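PDB 4KRI: phospholethanolamine N-methyltransferase 2 from Haemonchus contortus, which probably transfers methyl groups from S-adenosylmethionine to phosphomonomethylethanolamine and its methylated product in the nematode pathway to phosphocholine. Local coordinates for residues Q239-F244 against A271-A276; G189-E194 against L262-K267; H16-A21 against D97-L102; Q9-L14 against E41-K46. All coordinates share one frame; numbering follows the deposited sequence.

Contact 1. Residues Q239-F244 against A271-A276; sequences QAASEF and ARVTYA
The flat guanidinium of Arg272 lies across the last turn of helix 235-244, and one of its faces receives the backbone of Ala241. Ala241 O sits over the centre of this face, 3.3 Å from Arg272 CZ, and Ser242 N lies over the same face. Within the helix, Ala240 O lies in plane at the edge of the Phe244 ring. Being above the guanidinium plane, the Ala241 carbonyl does not meet an N-H: Ala241 O is 3.4 Å from Arg272 NH1, but the angle is too poor for a hydrogen bond. Arg272 NH2 instead forms a salt bridge with the carboxylate of Asp270. A bend at chi3 (-57°) turns the guanidinium away from the line of the aliphatic chain.

The rest of the contact is apolar. Ala241 CB touches two neighbours, 3.9 Å from Arg272 CB and 3.6 Å from Val273 CG2. Val273 opens strand 273-277, which runs parallel to strand 247-252, so the pair joins helix and strand in the Rossmann-like methyltransferase domain.

No hydrogen bond spans the two segments. A carbonyl from the C-terminal turn of a helix carries partial negative charge, and its placement over the guanidinium is consistent with electrostatic attraction added to the methyl contacts, while Asp270 probably offsets part of the arginine's charge.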
loop_
_atom_site.group_PDB
_atom_site.type_symbol
_atom_site.label_atom_id
_atom_site.label_comp_id
_atom_site.label_asym_id
_atom_site.label_seq_id
_atom_site.Cartn_x
_atom_site.Cartn_y
_atom_site.Cartn_z
ATOM N N GLN A 239 -8.647 3.471 -13.592
ATOM C CA GLN A 239 -9.975 3.578 -14.195
ATOM C C GLN A 239 -10.805 4.724 -13.611
ATOM O O GLN A 239 -11.501 5.437 -14.340
ATOM C CB GLN A 239 -10.735 2.269 -14.003
ATOM C CG GLN A 239 -12.118 2.276 -14.610
ATOM C CD GLN A 239 -12.848 0.979 -14.322
ATOM O OE1 GLN A 239 -12.835 0.501 -13.192
ATOM N NE2 GLN A 239 -13.472 0.403 -15.340
ATOM N N ALA A 240 -10.741 4.888 -12.295
ATOM C CA ALA A 240 -11.414 6.019 -11.652
ATOM C C ALA A 240 -10.903 7.340 -12.221
ATOM O O ALA A 240 -11.682 8.273 -12.483
ATOM C CB ALA A 240 -11.224 5.960 -10.131
ATOM N N ALA A 241 -9.592 7.421 -12.437
ATOM C CA ALA A 241 -9.014 8.631 -12.986
ATOM C C ALA A 241 -9.405 8.787 -14.456
ATOM O O ALA A 241 -9.807 9.877 -14.889
ATOM C CB ALA A 241 -7.495 8.626 -12.837
ATOM N N SER A 242 -9.290 7.719 -15.239
ATOM C CA SER A 242 -9.483 7.888 -16.685
ATOM C C SER A 242 -10.952 8.068 -17.072
ATOM O O SER A 242 -11.261 8.781 -18.026
ATOM C CB SER A 242 -8.861 6.736 -17.472
ATOM O OG SER A 242 -9.503 5.520 -17.148
ATOM N N GLU A 243 -11.851 7.447 -16.320
ATOM C CA GLU A 243 -13.278 7.479 -16.643
ATOM C C GLU A 243 -14.013 8.656 -16.022
ATOM O O GLU A 243 -14.942 9.199 -16.623
ATOM C CB GLU A 243 -13.952 6.187 -16.175
ATOM C CG GLU A 243 -13.610 4.976 -17.015
ATOM C CD GLU A 243 -14.274 5.015 -18.383
ATOM O OE1 GLU A 243 -15.483 5.349 -18.461
ATOM O OE2 GLU A 243 -13.584 4.715 -19.381
ATOM N N PHE A 244 -13.619 9.031 -14.809
ATOM C CA PHE A 244 -14.322 10.093 -14.096
ATOM C C PHE A 244 -13.475 11.332 -13.840
ATOM O O PHE A 244 -13.991 12.342 -13.363
ATOM C CB PHE A 244 -14.878 9.553 -12.776
ATOM C CG PHE A 244 -15.857 8.427 -12.954
ATOM C CD1 PHE A 244 -17.203 8.690 -13.156
ATOM C CD2 PHE A 244 -15.430 7.102 -12.927
ATOM C CE1 PHE A 244 -18.108 7.659 -13.326
ATOM C CE2 PHE A 244 -16.327 6.070 -13.096
ATOM C CZ PHE A 244 -17.671 6.346 -13.290
ATOM N N ALA A 271 -1.087 12.013 -14.275
ATOM C CA ALA A 271 -0.784 12.748 -13.045
ATOM C C ALA A 271 -1.935 12.781 -12.049
ATOM O O ALA A 271 -1.767 13.293 -10.938
ATOM C CB ALA A 271 -0.306 14.163 -13.339
ATOM N N ARG A 272 -3.087 12.229 -12.422
ATOM C CA ARG A 272 -4.196 12.116 -11.458
ATOM C C ARG A 272 -3.978 11.012 -10.447
ATOM O O ARG A 272 -4.663 10.957 -9.426
ATOM C CB ARG A 272 -5.532 11.880 -12.188
ATOM C CG ARG A 272 -5.980 13.162 -12.908
ATOM C CD ARG A 272 -7.089 12.920 -13.921
ATOM N NE ARG A 272 -6.728 11.933 -14.937
ATOM C CZ ARG A 272 -7.379 11.781 -16.085
ATOM N NH1 ARG A 272 -8.393 12.586 -16.382
ATOM N NH2 ARG A 272 -6.999 10.848 -16.946
ATOM N N VAL A 273 -3.015 10.138 -10.715
ATOM C CA VAL A 273 -2.855 8.937 -9.911
ATOM C C VAL A 273 -1.516 8.885 -9.197
ATOM O O VAL A 273 -0.475 9.035 -9.815
ATOM C CB VAL A 273 -2.968 7.697 -10.791
ATOM C CG1 VAL A 273 -2.713 6.433 -9.966
ATOM C CG2 VAL A 273 -4.356 7.640 -11.406
ATOM N N THR A 274 -1.551 8.666 -7.888
ATOM C CA THR A 274 -0.320 8.501 -7.112
ATOM C C THR A 274 -0.513 7.285 -6.199
ATOM O O THR A 274 -1.644 6.856 -5.985
ATOM C CB THR A 274 0.020 9.754 -6.291
ATOM O OG1 THR A 274 -1.082 10.072 -5.425
ATOM C CG2 THR A 274 0.356 10.954 -7.236
ATOM N N TYR A 275 0.584 6.736 -5.681
ATOM C CA TYR A 275 0.546 5.498 -4.901
ATOM C C TYR A 275 1.448 5.578 -3.667
ATOM O O TYR A 275 2.420 6.334 -3.652
ATOM C CB TYR A 275 1.025 4.332 -5.768
ATOM C CG TYR A 275 0.138 3.981 -6.945
ATOM C CD1 TYR A 275 -1.186 3.617 -6.758
ATOM C CD2 TYR A 275 0.641 3.983 -8.239
ATOM C CE1 TYR A 275 -2.000 3.265 -7.834
ATOM C CE2 TYR A 275 -0.168 3.632 -9.325
ATOM C CZ TYR A 275 -1.477 3.293 -9.116
ATOM O OH TYR A 275 -2.256 2.932 -10.202
ATOM N N ALA A 276 1.130 4.795 -2.630
ATOM C CA ALA A 276 2.005 4.686 -1.451
ATOM C C ALA A 276 1.949 3.260 -0.923
ATOM O O ALA A 276 0.890 2.635 -0.965
ATOM C CB ALA A 276 1.581 5.665 -0.345
#

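Contact 2. Residues G189-E194 against L262-K267; sequences GIFAYE and LERVHK. With 1SH (2-(methylamino)ethyl dihydrogen phosphate), chain E.
Arg264 reaches from helix 255-268 to Glu194 on helix 187-197, bridging backbones whose nearest CA atoms, those of Phe191 and Arg264, are 13.7 Å apart. From CB, which points toward the other helix, CG swings to the side away from the carbonyl carbon (chi1 -71°), and the chain runs straight on through CD to NE; this methylene spacer carries the charge across the gap. Contact begins at the guanidinium. Arg264 CZ comes within 3.6 Å of Glu194 OE2. Arg264 NH1 donates a nearly straight bond of 2.7 Å to Glu194 OE2, entering on the syn side but well out of the carboxylate plane. Arg264 NH2 adds a weak bond of 3.4 Å to Glu194 OE1, so the bidentate salt bridge is lopsided, its two planes inclined by 31°. Arg264 NH2 also passes 3.9 Å from Phe191 CE1, with ring and guanidinium 27° from parallel; Glu194 OE1 in turn lies at the edge of that ring.

Asn200 ties the pair together, its backbone N bonding Glu194 OE2 and its OD1 accepting from Arg264 NH1. On the preceding residue, Tyr193 OH donates a 2.6 Å bond to O3 of the phosphate of the bound phosphomonomethylethanolamine, whose C2 lies over one face of the tyrosine ring.

Glu194 is buried; the arginine and the Asn200 N-H together probably offset its charge and would be expected to keep it ionised. The bridge joins the helix that carries Tyr193 to helix 255-268 of the Rossmann-like domain.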
loop_
_atom_site.group_PDB
_atom_site.type_symbol
_atom_site.label_atom_id
_atom_site.label_comp_id
_atom_site.label_asym_id
_atom_site.label_seq_id
_atom_site.Cartn_x
_atom_site.Cartn_y
_atom_site.Cartn_z
ATOM N N GLY A 189 1.722 -15.356 -8.470
ATOM C CA GLY A 189 0.341 -15.327 -8.036
ATOM C C GLY A 189 -0.398 -14.109 -8.559
ATOM O O GLY A 189 -1.541 -14.215 -9.015
ATOM N N ILE A 190 0.249 -12.949 -8.469
ATOM C CA ILE A 190 -0.342 -11.711 -8.961
ATOM C C ILE A 190 -0.640 -11.807 -10.459
ATOM O O ILE A 190 -1.760 -11.543 -10.889
ATOM C CB ILE A 190 0.568 -10.498 -8.672
ATOM C CG1 ILE A 190 0.563 -10.188 -7.166
ATOM C CG2 ILE A 190 0.094 -9.292 -9.434
ATOM C CD1 ILE A 190 1.661 -9.217 -6.751
ATOM N N PHE A 191 0.344 -12.202 -11.259
ATOM C CA PHE A 191 0.118 -12.249 -12.700
ATOM C C PHE A 191 -0.859 -13.351 -13.125
ATOM O O PHE A 191 -1.584 -13.191 -14.102
ATOM C CB PHE A 191 1.444 -12.294 -13.471
ATOM C CG PHE A 191 2.307 -11.078 -13.242
ATOM C CD1 PHE A 191 1.808 -9.806 -13.488
ATOM C CD2 PHE A 191 3.605 -11.209 -12.772
ATOM C CE1 PHE A 191 2.587 -8.677 -13.266
ATOM C CE2 PHE A 191 4.396 -10.086 -12.549
ATOM C CZ PHE A 191 3.883 -8.820 -12.795
ATOM N N ALA A 192 -0.912 -14.454 -12.379
ATOM C CA ALA A 192 -1.905 -15.485 -12.660
ATOM C C ALA A 192 -3.309 -14.954 -12.344
ATOM O O ALA A 192 -4.250 -15.190 -13.093
ATOM C CB ALA A 192 -1.618 -16.741 -11.865
ATOM N N TYR A 193 -3.443 -14.229 -11.238
ATOM C CA TYR A 193 -4.716 -13.588 -10.902
ATOM C C TYR A 193 -5.131 -12.575 -11.979
ATOM O O TYR A 193 -6.289 -12.559 -12.407
ATOM C CB TYR A 193 -4.606 -12.860 -9.558
ATOM C CG TYR A 193 -4.885 -13.701 -8.330
ATOM C CD1 TYR A 193 -5.858 -14.695 -8.333
ATOM C CD2 TYR A 193 -4.183 -13.482 -7.157
ATOM C CE1 TYR A 193 -6.114 -15.444 -7.194
ATOM C CE2 TYR A 193 -4.438 -14.211 -6.020
ATOM C CZ TYR A 193 -5.401 -15.195 -6.041
ATOM O OH TYR A 193 -5.646 -15.925 -4.904
ATOM N N GLU A 194 -4.200 -11.718 -12.397
ATOM C CA GLU A 194 -4.503 -10.723 -13.427
ATOM C C GLU A 194 -5.002 -11.401 -14.708
ATOM O O GLU A 194 -5.901 -10.900 -15.396
ATOM C CB GLU A 194 -3.276 -9.856 -13.737
ATOM C CG GLU A 194 -3.572 -8.777 -14.750
ATOM C CD GLU A 194 -2.335 -8.035 -15.225
ATOM O OE1 GLU A 194 -1.200 -8.550 -15.070
ATOM O OE2 GLU A 194 -2.510 -6.931 -15.777
ATOM N N LEU A 262 3.098 0.948 -10.013
ATOM C CA LEU A 262 4.022 2.045 -10.182
ATOM C C LEU A 262 4.700 1.969 -11.527
ATOM O O LEU A 262 4.820 2.986 -12.202
ATOM C CB LEU A 262 5.062 2.055 -9.053
ATOM C CG LEU A 262 4.514 2.572 -7.724
ATOM C CD1 LEU A 262 5.364 2.079 -6.575
ATOM C CD2 LEU A 262 4.522 4.089 -7.745
ATOM N N GLU A 263 5.115 0.766 -11.927
ATOM C CA GLU A 263 5.769 0.589 -13.225
ATOM C C GLU A 263 4.832 1.050 -14.324
ATOM O O GLU A 263 5.242 1.728 -15.277
ATOM C CB GLU A 263 6.097 -0.887 -13.443
ATOM C CG GLU A 263 6.637 -1.204 -14.826
ATOM C CD GLU A 263 6.964 -2.675 -15.002
ATOM O OE1 GLU A 263 6.919 -3.424 -14.001
ATOM O OE2 GLU A 263 7.268 -3.081 -16.142
ATOM N N ARG A 264 3.564 0.690 -14.173
ATOM C CA ARG A 264 2.586 0.958 -15.218
ATOM C C ARG A 264 2.184 2.424 -15.310
ATOM O O ARG A 264 2.050 2.963 -16.403
ATOM C CB ARG A 264 1.394 0.015 -15.093
ATOM C CG ARG A 264 1.779 -1.404 -15.482
ATOM C CD ARG A 264 0.648 -2.389 -15.320
ATOM N NE ARG A 264 1.150 -3.751 -15.484
ATOM C CZ ARG A 264 0.390 -4.841 -15.467
ATOM N NH1 ARG A 264 -0.921 -4.741 -15.311
ATOM N NH2 ARG A 264 0.950 -6.036 -15.623
ATOM N N VAL A 265 2.029 3.091 -14.177
ATOM C CA VAL A 265 1.702 4.507 -14.255
ATOM C C VAL A 265 2.912 5.331 -14.702
ATOM O O VAL A 265 2.752 6.323 -15.416
ATOM C CB VAL A 265 1.073 5.062 -12.945
ATOM C CG1 VAL A 265 2.119 5.153 -11.842
ATOM C CG2 VAL A 265 0.454 6.447 -13.211
ATOM N N HIS A 266 4.124 4.918 -14.323
ATOM C CA HIS A 266 5.319 5.635 -14.750
ATOM C C HIS A 266 5.489 5.554 -16.271
ATOM O O HIS A 266 5.937 6.500 -16.920
ATOM C CB HIS A 266 6.564 5.087 -14.040
ATOM C CG HIS A 266 7.832 5.779 -14.409
ATOM N ND1 HIS A 266 8.229 6.975 -13.845
ATOM C CD2 HIS A 266 8.810 5.441 -15.290
ATOM C CE1 HIS A 266 9.388 7.342 -14.360
ATOM N NE2 HIS A 266 9.765 6.426 -15.235
ATOM N N LYS A 267 5.134 4.414 -16.836
ATOM C CA LYS A 267 5.263 4.246 -18.280
ATOM C C LYS A 267 4.153 4.933 -19.063
ATOM O O LYS A 267 4.403 5.533 -20.115
ATOM C CB LYS A 267 5.320 2.764 -18.634
ATOM C CG LYS A 267 6.621 2.119 -18.203
ATOM C CD LYS A 267 6.787 0.733 -18.807
ATOM C CE LYS A 267 8.105 0.099 -18.373
ATOM N NZ LYS A 267 7.959 -1.372 -18.216
HETATM O O4 1SH E . -10.484 -15.681 -4.510
HETATM P P1 1SH E . -9.105 -15.678 -3.856
HETATM O O1 1SH E . -9.157 -16.113 -2.445
HETATM O O3 1SH E . -8.144 -16.622 -4.674
HETATM O O2 1SH E . -8.553 -14.193 -3.870
HETATM C C1 1SH E . -8.534 -13.529 -5.023
HETATM C C2 1SH E . -8.204 -12.045 -4.931
HETATM N N1 1SH E . -9.154 -11.203 -4.258
HETATM C C3 1SH E . -8.578 -9.913 -4.140
#

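Contact 3. Residues H16-A21 against D97-L102; sequences HVIKGA and DGVLIL
Three aliphatic side chains, Val17, Ile18 and Val99, make the apolar contact that sets the end of helix 5-18 against strand 98-105. One methyl, Val99 CG2, receives both partners: it lies 3.7 Å from Val17 CG1 and 4.0 Å from Ile18 CG2. The two valines lie alongside each other, pointing opposite ways. In Val17, CG1 lies opposite the backbone N (chi1 -176°), which carries it to Val99 CG2. Val17 CB is itself 4.0 Å from Val99 CG2. Thr160 and Met162 of the antiparallel strand 156-166 touch Val17 as well, so the helix end rests across two adjacent strands.

No hydrogen bond joins the two segments. The helix gives way to a type II' beta turn from Ile18 to Ala21, closed by a 3.1 Å bond from Ala21 N to Ile18 O; Lys19, at its second position, has a positive phi of 62°. The lysine chain folds back over the helix end, and Lys19 NZ donates to His16 O at 2.6 Å, approaching 28° out of the carbonyl plane. In the strand, Val99 is held by backbone bonds to Asp65 and Leu67 of the parallel strand 64-70.

Aromatic and ionic contacts tie the segments to other parts of the chain. The His16 ring makes a T-shaped pair with Tyr283, a residue of the methyltransferase domain, and Asp97 forms a salt bridge with Lys164.

Only apolar groups meet between the two segments, so their adhesion is hydrophobic and weakly directional; the lysine ammonium on His16 O would be expected to offset the partial negative charge of the helix C-terminus.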
loop_
_atom_site.group_PDB
_atom_site.type_symbol
_atom_site.label_atom_id
_atom_site.label_comp_id
_atom_site.label_asym_id
_atom_site.label_seq_id
_atom_site.Cartn_x
_atom_site.Cartn_y
_atom_site.Cartn_z
ATOM N N HIS A 16 4.643 12.323 10.066
ATOM C CA HIS A 16 3.680 11.218 10.122
ATOM C C HIS A 16 3.956 10.329 11.327
ATOM O O HIS A 16 3.029 9.756 11.923
ATOM C CB HIS A 16 3.732 10.367 8.859
ATOM C CG HIS A 16 3.243 11.074 7.639
ATOM N ND1 HIS A 16 3.616 10.705 6.364
ATOM C CD2 HIS A 16 2.412 12.136 7.498
ATOM C CE1 HIS A 16 3.034 11.509 5.492
ATOM N NE2 HIS A 16 2.296 12.383 6.151
ATOM N N VAL A 17 5.239 10.190 11.659
ATOM C CA VAL A 17 5.666 9.346 12.764
ATOM C C VAL A 17 5.755 10.119 14.072
ATOM O O VAL A 17 5.239 9.663 15.097
ATOM C CB VAL A 17 7.032 8.700 12.489
ATOM C CG1 VAL A 17 7.401 7.748 13.615
ATOM C CG2 VAL A 17 7.002 7.970 11.176
ATOM N N ILE A 18 6.395 11.284 14.055
ATOM C CA ILE A 18 6.625 12.008 15.309
ATOM C C ILE A 18 5.521 13.012 15.665
ATOM O O ILE A 18 5.545 13.609 16.745
ATOM C CB ILE A 18 8.024 12.671 15.376
ATOM C CG1 ILE A 18 8.120 13.834 14.391
ATOM C CG2 ILE A 18 9.108 11.639 15.091
ATOM C CD1 ILE A 18 9.407 14.661 14.535
ATOM N N LYS A 19 4.558 13.179 14.763
ATOM C CA LYS A 19 3.367 13.977 15.054
ATOM C C LYS A 19 3.695 15.444 15.358
ATOM O O LYS A 19 4.293 16.130 14.535
ATOM C CB LYS A 19 2.564 13.346 16.199
ATOM C CG LYS A 19 2.183 11.892 15.949
ATOM C CD LYS A 19 0.960 11.789 15.062
ATOM C CE LYS A 19 0.502 10.342 14.906
ATOM N NZ LYS A 19 1.267 9.623 13.849
ATOM N N GLY A 20 3.294 15.922 16.533
ATOM C CA GLY A 20 3.504 17.324 16.872
ATOM C C GLY A 20 4.874 17.628 17.453
ATOM O O GLY A 20 5.181 18.788 17.730
ATOM N N ALA A 21 5.693 16.592 17.646
ATOM C CA ALA A 21 7.029 16.763 18.225
ATOM C C ALA A 21 7.959 17.493 17.282
ATOM O O ALA A 21 7.851 17.354 16.062
ATOM C CB ALA A 21 7.637 15.411 18.587
ATOM N N ASP A 97 13.760 4.039 18.351
ATOM C CA ASP A 97 12.547 4.770 17.928
ATOM C C ASP A 97 12.850 5.971 17.036
ATOM O O ASP A 97 11.932 6.680 16.625
ATOM C CB ASP A 97 11.674 5.213 19.105
ATOM C CG ASP A 97 11.245 4.064 19.982
ATOM O OD1 ASP A 97 10.972 2.971 19.445
ATOM O OD2 ASP A 97 11.188 4.264 21.213
ATOM N N GLY A 98 14.123 6.188 16.727
ATOM C CA GLY A 98 14.510 7.258 15.819
ATOM C C GLY A 98 14.035 6.954 14.408
ATOM O O GLY A 98 13.860 5.791 14.044
ATOM N N VAL A 99 13.810 7.996 13.614
ATOM C CA VAL A 99 13.179 7.823 12.317
ATOM C C VAL A 99 14.192 8.062 11.203
ATOM O O VAL A 99 14.948 9.026 11.249
ATOM C CB VAL A 99 12.018 8.818 12.150
ATOM C CG1 VAL A 99 11.387 8.676 10.764
ATOM C CG2 VAL A 99 10.979 8.592 13.241
ATOM N N LEU A 100 14.215 7.166 10.217
ATOM C CA LEU A 100 14.984 7.385 8.993
ATOM C C LEU A 100 14.036 7.766 7.884
ATOM O O LEU A 100 13.106 7.027 7.586
ATOM C CB LEU A 100 15.747 6.116 8.584
ATOM C CG LEU A 100 16.387 6.100 7.189
ATOM C CD1 LEU A 100 17.452 7.193 7.031
ATOM C CD2 LEU A 100 16.999 4.735 6.919
ATOM N N ILE A 101 14.272 8.926 7.277
ATOM C CA ILE A 101 13.558 9.333 6.075
ATOM C C ILE A 101 14.571 9.263 4.942
ATOM O O ILE A 101 15.558 9.996 4.938
ATOM C CB ILE A 101 13.031 10.779 6.196
ATOM C CG1 ILE A 101 12.085 10.923 7.401
ATOM C CG2 ILE A 101 12.328 11.198 4.906
ATOM C CD1 ILE A 101 10.846 9.980 7.362
ATOM N N LEU A 102 14.350 8.360 3.994
ATOM C CA LEU A 102 15.324 8.122 2.951
ATOM C C LEU A 102 14.692 8.406 1.598
ATOM O O LEU A 102 13.713 7.772 1.220
ATOM C CB LEU A 102 15.822 6.671 3.005
ATOM C CG LEU A 102 16.602 6.187 1.774
ATOM C CD1 LEU A 102 17.948 6.833 1.715
ATOM C CD2 LEU A 102 16.739 4.671 1.782
#

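Contact 4. Residues Q9-L14 against E41-K46; sequences QLIECL and EQFGSK
Ile11 meets Phe43 and Gln42 where helix 5-18, packed on the sheet of the N-terminal domain, is flanked by the loop between helix 33-40 and strand 48-52. The order of parallel strands and helices here resembles a Rossmann-like alpha/beta fold, consistent with a second, divergent methyltransferase-like unit in this di-domain enzyme.

The two loop side chains approach the isoleucine differently. Gln42 runs alongside it in the opposite direction: Ile11 CG1 is 3.9 Å from both Gln42 CB and Gln42 CG. A bend at chi2 (-73°) then folds the amide back over the helix, leaving Gln42 OE1 4.0 Å from Ile11 CB, in van der Waals contact with no hydrogen bond to the other segment. Phe43 crosses the isoleucine at a slant. Its CA to CB bond does not aim at the helix, but the ring swings nearer, bringing Phe43 CZ to 3.6 Å from Ile11 CD1, with Phe43 CE2 at 4.1 Å from the same methyl. Ile11 reaches the ring because CG1 lies opposite the carbonyl carbon (chi1 -60°) and the chain turns again at chi2 (-46°) to send CD1 outward.

Ile68 of strand 64-70 touches both Ile11 and Phe43, adding to the apolar cluster, and Pro23 touches both Phe43 and Leu14. One turn on from Ile11, Leu14 comes to the rim of the aromatic ring, where its CD2 lies near the ring plane, 4.4 Å from Phe43 CE1.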
loop_
_atom_site.group_PDB
_atom_site.type_symbol
_atom_site.label_atom_id
_atom_site.label_comp_id
_atom_site.label_asym_id
_atom_site.label_seq_id
_atom_site.Cartn_x
_atom_site.Cartn_y
_atom_site.Cartn_z
ATOM N N GLN A 9 8.116 17.980 1.726
ATOM C CA GLN A 9 7.486 16.666 1.793
ATOM C C GLN A 9 8.298 15.686 2.653
ATOM O O GLN A 9 7.719 14.870 3.377
ATOM C CB GLN A 9 7.242 16.094 0.381
ATOM C CG GLN A 9 6.341 14.875 0.406
ATOM C CD GLN A 9 6.236 14.146 -0.923
ATOM O OE1 GLN A 9 6.695 14.630 -1.965
ATOM N NE2 GLN A 9 5.625 12.964 -0.889
ATOM N N LEU A 10 9.630 15.773 2.593
ATOM C CA LEU A 10 10.466 14.902 3.421
ATOM C C LEU A 10 10.164 15.131 4.898
ATOM O O LEU A 10 10.069 14.174 5.674
ATOM C CB LEU A 10 11.960 15.129 3.158
ATOM C CG LEU A 10 12.442 14.742 1.764
ATOM C CD1 LEU A 10 13.948 14.876 1.674
ATOM C CD2 LEU A 10 12.013 13.328 1.445
ATOM N N ILE A 11 10.008 16.396 5.280
ATOM C CA ILE A 11 9.716 16.728 6.677
ATOM C C ILE A 11 8.288 16.342 7.049
ATOM O O ILE A 11 8.027 15.934 8.188
ATOM C CB ILE A 11 9.991 18.230 6.971
ATOM C CG1 ILE A 11 11.458 18.558 6.707
ATOM C CG2 ILE A 11 9.628 18.592 8.406
ATOM C CD1 ILE A 11 12.403 17.543 7.283
ATOM N N GLU A 12 7.361 16.432 6.098
ATOM C CA GLU A 12 6.004 15.948 6.366
ATOM C C GLU A 12 6.003 14.447 6.661
ATOM O O GLU A 12 5.290 13.990 7.556
ATOM C CB GLU A 12 5.055 16.268 5.200
ATOM C CG GLU A 12 4.744 17.754 5.069
ATOM C CD GLU A 12 4.270 18.127 3.670
ATOM O OE1 GLU A 12 4.163 17.219 2.816
ATOM O OE2 GLU A 12 3.999 19.323 3.437
ATOM N N CYS A 13 6.801 13.690 5.911
ATOM C CA CYS A 13 6.946 12.255 6.165
ATOM C C CYS A 13 7.442 11.978 7.583
ATOM O O CYS A 13 6.966 11.045 8.248
ATOM C CB CYS A 13 7.884 11.615 5.147
ATOM S SG CYS A 13 7.180 11.517 3.478
ATOM N N LEU A 14 8.387 12.787 8.047
ATOM C CA LEU A 14 8.900 12.662 9.412
ATOM C C LEU A 14 7.760 12.872 10.406
ATOM O O LEU A 14 7.591 12.102 11.353
ATOM C CB LEU A 14 10.032 13.677 9.658
ATOM C CG LEU A 14 10.549 13.742 11.100
ATOM C CD1 LEU A 14 11.059 12.365 11.572
ATOM C CD2 LEU A 14 11.642 14.808 11.226
ATOM N N GLU A 41 16.596 24.643 7.059
ATOM C CA GLU A 41 15.755 25.805 7.355
ATOM C C GLU A 41 14.343 25.409 7.767
ATOM O O GLU A 41 13.572 26.245 8.234
ATOM C CB GLU A 41 15.699 26.775 6.165
ATOM C CG GLU A 41 16.964 27.601 5.942
ATOM C CD GLU A 41 17.373 28.433 7.152
ATOM O OE1 GLU A 41 16.608 29.329 7.572
ATOM O OE2 GLU A 41 18.474 28.195 7.684
ATOM N N GLN A 42 14.011 24.135 7.590
ATOM C CA GLN A 42 12.715 23.604 7.992
ATOM C C GLN A 42 12.610 23.469 9.507
ATOM O O GLN A 42 11.514 23.328 10.049
ATOM C CB GLN A 42 12.484 22.241 7.339
ATOM C CG GLN A 42 12.110 22.300 5.858
ATOM C CD GLN A 42 10.696 22.792 5.648
ATOM O OE1 GLN A 42 9.731 22.113 6.006
ATOM N NE2 GLN A 42 10.563 23.986 5.087
ATOM N N PHE A 43 13.749 23.505 10.192
ATOM C CA PHE A 43 13.759 23.282 11.635
ATOM C C PHE A 43 13.945 24.571 12.424
ATOM O O PHE A 43 14.576 25.518 11.943
ATOM C CB PHE A 43 14.829 22.247 12.011
ATOM C CG PHE A 43 14.583 20.884 11.415
ATOM C CD1 PHE A 43 13.525 20.109 11.862
ATOM C CD2 PHE A 43 15.401 20.383 10.411
ATOM C CE1 PHE A 43 13.286 18.848 11.322
ATOM C CE2 PHE A 43 15.166 19.130 9.865
ATOM C CZ PHE A 43 14.108 18.364 10.324
ATOM N N GLY A 44 13.390 24.603 13.636
ATOM C CA GLY A 44 13.518 25.757 14.520
ATOM C C GLY A 44 14.511 25.544 15.649
ATOM O O GLY A 44 15.288 24.592 15.632
ATOM N N SER A 45 14.492 26.431 16.638
ATOM C CA SER A 45 15.551 26.465 17.642
ATOM C C SER A 45 15.540 25.286 18.616
ATOM O O SER A 45 16.500 25.101 19.360
ATOM C CB SER A 45 15.510 27.790 18.412
ATOM O OG SER A 45 14.234 27.978 19.011
ATOM N N LYS A 46 14.471 24.487 18.610
ATOM C CA LYS A 46 14.431 23.313 19.477
ATOM C C LYS A 46 15.137 22.116 18.849
ATOM O O LYS A 46 15.236 21.047 19.463
ATOM C CB LYS A 46 12.981 22.960 19.856
ATOM C CG LYS A 46 12.353 23.982 20.798
ATOM C CD LYS A 46 10.869 23.691 21.023
ATOM C CE LYS A 46 10.072 23.841 19.733
ATOM N NZ LYS A 46 8.629 23.455 19.905
#

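How the contacts relate
The four contacts fall into two pairs. Contacts 1 and 2 belong to the catalytic half: their centres are 15 Å apart, and Tyr275 CE2 packs 3.7 Å from Val265 CG1, linking strand 273-277 to helix 255-268. In contact 2 the side chain of Glu194 is about 9 Å from the bound S-adenosyl-L-homocysteine (SAH). In contact 1 the side chain of Val273 is about 12 Å from the bound S-adenosyl-L-homocysteine (SAH). Contact 2 alone reaches the phosphomonomethylethanolamine. Contacts 3 and 4 share helix 5-18 in the N-terminal domain, centres 10 Å apart, with Val99 CB 3.7 Å from Leu14 CD1. Contacts 2 and 3 lie on opposite sides of the chain's centre, about 31 Å between centres.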